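Local coordinates for protein isomerase prhC (Penicillium brasilianum, PDB 5X9J) that acts as an isomerase in the biosynthesis of the fungal meroterpenoid paraherquonin, working as a homodimer, at residues Asn126-Leu132 with Gly143-Asp149. Residues are numbered along the deposited sequence; the frame is centred on the assembly and turned at random.
Sequences NENLVIL and GIWEFFD
L129 and F147 face each other as a hydrogen-bonded antiparallel pair, each backbone N giving its hydrogen to the other's O, with F147 N to L129 O at 2.8 Å and almost straight (175°). I131 and W145 repeat the pattern two residues on, their bonds lying in the carbonyl planes. Between and beyond them V130–E146 and L132–I144 are non-hydrogen-bonded pairs on the opposite face, where CD2 of L132 lies 3.9 Å from CG1 of I144.

W145 suits its place because a flat indole can pack against I131 and still stack on the ring of Y60. Its CB sits 4.1 Å from CB of I131; with CG beside the backbone N (chi1 -64°), the benzo ring is turned so that its edge faces I131, CE3 of W145 reaching CG2 of I131 at 3.9 Å. W145 CE3 also meets I131 O at the ring edge, in plane, at 3.4 Å, and CZ3 trails past the same oxygen toward the backbone of L132. The beta-branched I131 offers it a stiff apolar wall.

At D149, just before helix 150-162, the N126 side chain joins the pairing, beside a weak bond from D149 N to E127 O. N126 OD1 takes D149 N (3.0 Å) and its own strand's E127 N, while ND2 donates to D149 O (3.1 Å) and to Y124 OH. An asparagine can do both jobs with one flat amide; a leucine here would probably leave D149 O without this donor and D149 N and E127 N without this acceptor, weakening the link to the start of the helix. D149 is the N-cap of that helix, its OD2 bonded to R152 N and to S65 OG of the second subunit.

The hairpin lies centrally in the curved sheet, strands 108-119 and 57-61 flanking it. Helix 26-43 packs F37 on V130, L132 and I144, whereas L129, I131 and F147 meet L129 of the second subunit at the dimer interface.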
ATOM      1  N   ASN B 126       2.170   1.014 -12.777  1.00 27.49           N
ATOM      2  CA  ASN B 126       1.589   1.007 -11.448  1.00 27.02           C
ATOM      3  C   ASN B 126       2.717   1.139 -10.438  1.00 28.78           C
ATOM      4  O   ASN B 126       3.900   1.019 -10.772  1.00 27.96           O
ATOM      5  CB  ASN B 126       0.735  -0.248 -11.211  1.00 25.98           C
ATOM      6  CG  ASN B 126      -0.457   0.032 -10.296  1.00 29.40           C
ATOM      7  OD1 ASN B 126      -0.359   0.871  -9.418  1.00 28.12           O
ATOM      8  ND2 ASN B 126      -1.577  -0.666 -10.503  1.00 23.69           N
ATOM      9  N   GLU B 127       2.331   1.446  -9.201  1.00 26.98           N
ATOM     10  CA  GLU B 127       3.247   1.571  -8.081  1.00 25.84           C
ATOM     11  C   GLU B 127       2.656   0.798  -6.915  1.00 30.09           C
ATOM     12  O   GLU B 127       1.432   0.716  -6.758  1.00 26.58           O
ATOM     13  CB  GLU B 127       3.494   3.038  -7.717  1.00 29.71           C
ATOM     14  CG  GLU B 127       4.277   3.793  -8.812  1.00 34.47           C
ATOM     15  CD  GLU B 127       4.306   5.301  -8.610  1.00 40.22           C
ATOM     16  OE1 GLU B 127       4.230   5.759  -7.447  1.00 38.43           O
ATOM     17  OE2 GLU B 127       4.407   6.032  -9.620  1.00 43.92           O
ATOM     18  N   ASN B 128       3.534   0.203  -6.117  1.00 25.74           N
ATOM     19  CA  ASN B 128       3.134  -0.873  -5.228  1.00 27.12           C
ATOM     20  C   ASN B 128       3.808  -0.705  -3.876  1.00 27.16           C
ATOM     21  O   ASN B 128       4.832  -0.032  -3.742  1.00 25.05           O
ATOM     22  CB  ASN B 128       3.508  -2.254  -5.818  1.00 28.71           C
ATOM     23  CG  ASN B 128       2.985  -2.449  -7.255  1.00 37.24           C
ATOM     24  OD1 ASN B 128       2.014  -3.172  -7.484  1.00 41.60           O
ATOM     25  ND2 ASN B 128       3.636  -1.797  -8.224  1.00 35.43           N
ATOM     26  N   LEU B 129       3.227  -1.349  -2.873  1.00 25.38           N
ATOM     27  CA  LEU B 129       3.902  -1.608  -1.607  1.00 25.44           C
ATOM     28  C   LEU B 129       3.844  -3.113  -1.397  1.00 23.70           C
ATOM     29  O   LEU B 129       2.764  -3.708  -1.459  1.00 23.91           O
ATOM     30  CB  LEU B 129       3.248  -0.841  -0.453  1.00 26.69           C
ATOM     31  CG  LEU B 129       3.994  -0.755   0.902  1.00 29.25           C
ATOM     32  CD1 LEU B 129       3.985  -2.092   1.655  1.00 27.72           C
ATOM     33  CD2 LEU B 129       5.399  -0.265   0.751  1.00 26.85           C
ATOM     34  N   VAL B 130       4.998  -3.734  -1.201  1.00 20.84           N
ATOM     35  CA  VAL B 130       5.082  -5.181  -1.057  1.00 23.01           C
ATOM     36  C   VAL B 130       5.608  -5.476   0.337  1.00 24.70           C
ATOM     37  O   VAL B 130       6.577  -4.855   0.780  1.00 24.75           O
ATOM     38  CB  VAL B 130       5.991  -5.817  -2.125  1.00 25.06           C
ATOM     39  CG1 VAL B 130       6.122  -7.336  -1.882  1.00 24.45           C
ATOM     40  CG2 VAL B 130       5.437  -5.549  -3.541  1.00 25.15           C
ATOM     41  N   ILE B 131       4.976  -6.416   1.031  1.00 24.15           N
ATOM     42  CA  ILE B 131       5.534  -6.968   2.257  1.00 23.57           C
ATOM     43  C   ILE B 131       5.876  -8.425   1.996  1.00 24.88           C
ATOM     44  O   ILE B 131       5.035  -9.182   1.502  1.00 24.91           O
ATOM     45  CB  ILE B 131       4.557  -6.848   3.437  1.00 26.00           C
ATOM     46  CG1 ILE B 131       4.209  -5.381   3.703  1.00 26.61           C
ATOM     47  CG2 ILE B 131       5.164  -7.519   4.690  1.00 23.10           C
ATOM     48  CD1 ILE B 131       3.156  -5.197   4.833  1.00 30.86           C
ATOM     49  N   LEU B 132       7.092  -8.826   2.340  1.00 22.81           N
ATOM     50  CA  LEU B 132       7.488 -10.223   2.257  1.00 23.86           C
ATOM     51  C   LEU B 132       7.696 -10.789   3.653  1.00 24.42           C
ATOM     52  O   LEU B 132       8.310 -10.146   4.507  1.00 23.92           O
ATOM     53  CB  LEU B 132       8.775 -10.401   1.449  1.00 22.89           C
ATOM     54  CG  LEU B 132       8.759  -9.852   0.022  1.00 23.06           C
ATOM     55  CD1 LEU B 132      10.142 -10.025  -0.624  1.00 24.78           C
ATOM     56  CD2 LEU B 132       7.690 -10.539  -0.814  1.00 22.64           C
ATOM     57  N   GLY B 143       5.291 -15.572   2.596  1.00 33.18           N
ATOM     58  CA  GLY B 143       4.082 -14.779   2.509  1.00 29.40           C
ATOM     59  C   GLY B 143       4.323 -13.493   1.738  1.00 26.63           C
ATOM     60  O   GLY B 143       5.397 -12.897   1.837  1.00 26.73           O
ATOM     61  N   ILE B 144       3.334 -13.069   0.954  1.00 26.48           N
ATOM     62  CA  ILE B 144       3.422 -11.867   0.130  1.00 28.32           C
ATOM     63  C   ILE B 144       2.136 -11.078   0.319  1.00 26.15           C
ATOM     64  O   ILE B 144       1.042 -11.622   0.148  1.00 26.31           O
ATOM     65  CB  ILE B 144       3.612 -12.203  -1.364  1.00 26.53           C
ATOM     66  CG1 ILE B 144       4.854 -13.066  -1.572  1.00 27.71           C
ATOM     67  CG2 ILE B 144       3.688 -10.920  -2.211  1.00 25.45           C
ATOM     68  CD1 ILE B 144       4.827 -13.879  -2.868  1.00 33.03           C
ATOM     69  N   TRP B 145       2.269  -9.804   0.678  1.00 24.34           N
ATOM     70  CA  TRP B 145       1.156  -8.863   0.697  1.00 27.81           C
ATOM     71  C   TRP B 145       1.468  -7.767  -0.306  1.00 25.71           C
ATOM     72  O   TRP B 145       2.584  -7.236  -0.313  1.00 26.16           O
ATOM     73  CB  TRP B 145       0.954  -8.266   2.094  1.00 26.21           C
ATOM     74  CG  TRP B 145       0.564  -9.299   3.117  1.00 29.41           C
ATOM     75  CD1 TRP B 145      -0.694  -9.548   3.600  1.00 26.85           C
ATOM     76  CD2 TRP B 145       1.440 -10.236   3.767  1.00 26.40           C
ATOM     77  NE1 TRP B 145      -0.648 -10.583   4.516  1.00 24.48           N
ATOM     78  CE2 TRP B 145       0.645 -11.017   4.640  1.00 31.93           C
ATOM     79  CE3 TRP B 145       2.815 -10.490   3.698  1.00 25.64           C
ATOM     80  CZ2 TRP B 145       1.182 -12.035   5.435  1.00 30.56           C
ATOM     81  CZ3 TRP B 145       3.349 -11.494   4.490  1.00 28.71           C
ATOM     82  CH2 TRP B 145       2.530 -12.258   5.350  1.00 30.10           C
ATOM     83  N   GLU B 146       0.500  -7.424  -1.146  1.00 24.54           N
ATOM     84  CA  GLU B 146       0.730  -6.401  -2.154  1.00 31.44           C
ATOM     85  C   GLU B 146      -0.358  -5.344  -2.112  1.00 27.76           C
ATOM     86  O   GLU B 146      -1.548  -5.669  -2.104  1.00 28.93           O
ATOM     87  CB  GLU B 146       0.802  -6.992  -3.566  1.00 33.68           C
ATOM     88  CG  GLU B 146       0.936  -5.888  -4.620  1.00 42.23           C
ATOM     89  CD  GLU B 146       1.095  -6.388  -6.059  1.00 52.18           C
ATOM     90  OE1 GLU B 146       2.162  -6.100  -6.651  1.00 54.37           O
ATOM     91  OE2 GLU B 146       0.159  -7.039  -6.596  1.00 54.21           O
ATOM     92  N   PHE B 147       0.060  -4.088  -2.099  1.00 25.64           N
ATOM     93  CA  PHE B 147      -0.798  -2.939  -2.341  1.00 28.09           C
ATOM     94  C   PHE B 147      -0.420  -2.327  -3.675  1.00 31.24           C
ATOM     95  O   PHE B 147       0.763  -2.212  -3.993  1.00 34.08           O
ATOM     96  CB  PHE B 147      -0.624  -1.871  -1.268  1.00 31.64           C
ATOM     97  CG  PHE B 147      -1.131  -2.274   0.058  1.00 33.75           C
ATOM     98  CD1 PHE B 147      -0.401  -3.142   0.854  1.00 33.98           C
ATOM     99  CD2 PHE B 147      -2.346  -1.788   0.512  1.00 31.70           C
ATOM    100  CE1 PHE B 147      -0.880  -3.527   2.100  1.00 36.94           C
ATOM    101  CE2 PHE B 147      -2.832  -2.154   1.745  1.00 36.27           C
ATOM    102  CZ  PHE B 147      -2.099  -3.031   2.545  1.00 35.01           C
ATOM    103  N   PHE B 148      -1.411  -1.917  -4.448  1.00 27.40           N
ATOM    104  CA  PHE B 148      -1.137  -1.299  -5.733  1.00 28.24           C
ATOM    105  C   PHE B 148      -2.133  -0.170  -5.887  1.00 27.78           C
ATOM    106  O   PHE B 148      -3.054  -0.028  -5.084  1.00 25.99           O
ATOM    107  CB  PHE B 148      -1.261  -2.315  -6.885  1.00 25.83           C
ATOM    108  CG  PHE B 148      -2.553  -3.080  -6.849  1.00 30.67           C
ATOM    109  CD1 PHE B 148      -2.661  -4.242  -6.104  1.00 34.23           C
ATOM    110  CD2 PHE B 148      -3.678  -2.597  -7.496  1.00 27.95           C
ATOM    111  CE1 PHE B 148      -3.861  -4.925  -6.033  1.00 38.52           C
ATOM    112  CE2 PHE B 148      -4.877  -3.265  -7.427  1.00 29.33           C
ATOM    113  CZ  PHE B 148      -4.974  -4.439  -6.702  1.00 33.18           C
ATOM    114  N   ASP B 149      -1.951   0.643  -6.921  1.00 24.16           N
ATOM    115  CA  ASP B 149      -2.923   1.690  -7.212  1.00 24.22           C
ATOM    116  C   ASP B 149      -4.095   1.042  -7.921  1.00 24.42           C
ATOM    117  O   ASP B 149      -3.967   0.572  -9.061  1.00 23.14           O
ATOM    118  CB  ASP B 149      -2.306   2.804  -8.049  1.00 26.60           C
ATOM    119  CG  ASP B 149      -3.255   3.988  -8.230  1.00 26.65           C
ATOM    120  OD1 ASP B 149      -2.857   5.111  -7.865  1.00 31.44           O
ATOM    121  OD2 ASP B 149      -4.389   3.794  -8.725  1.00 26.50           O
TER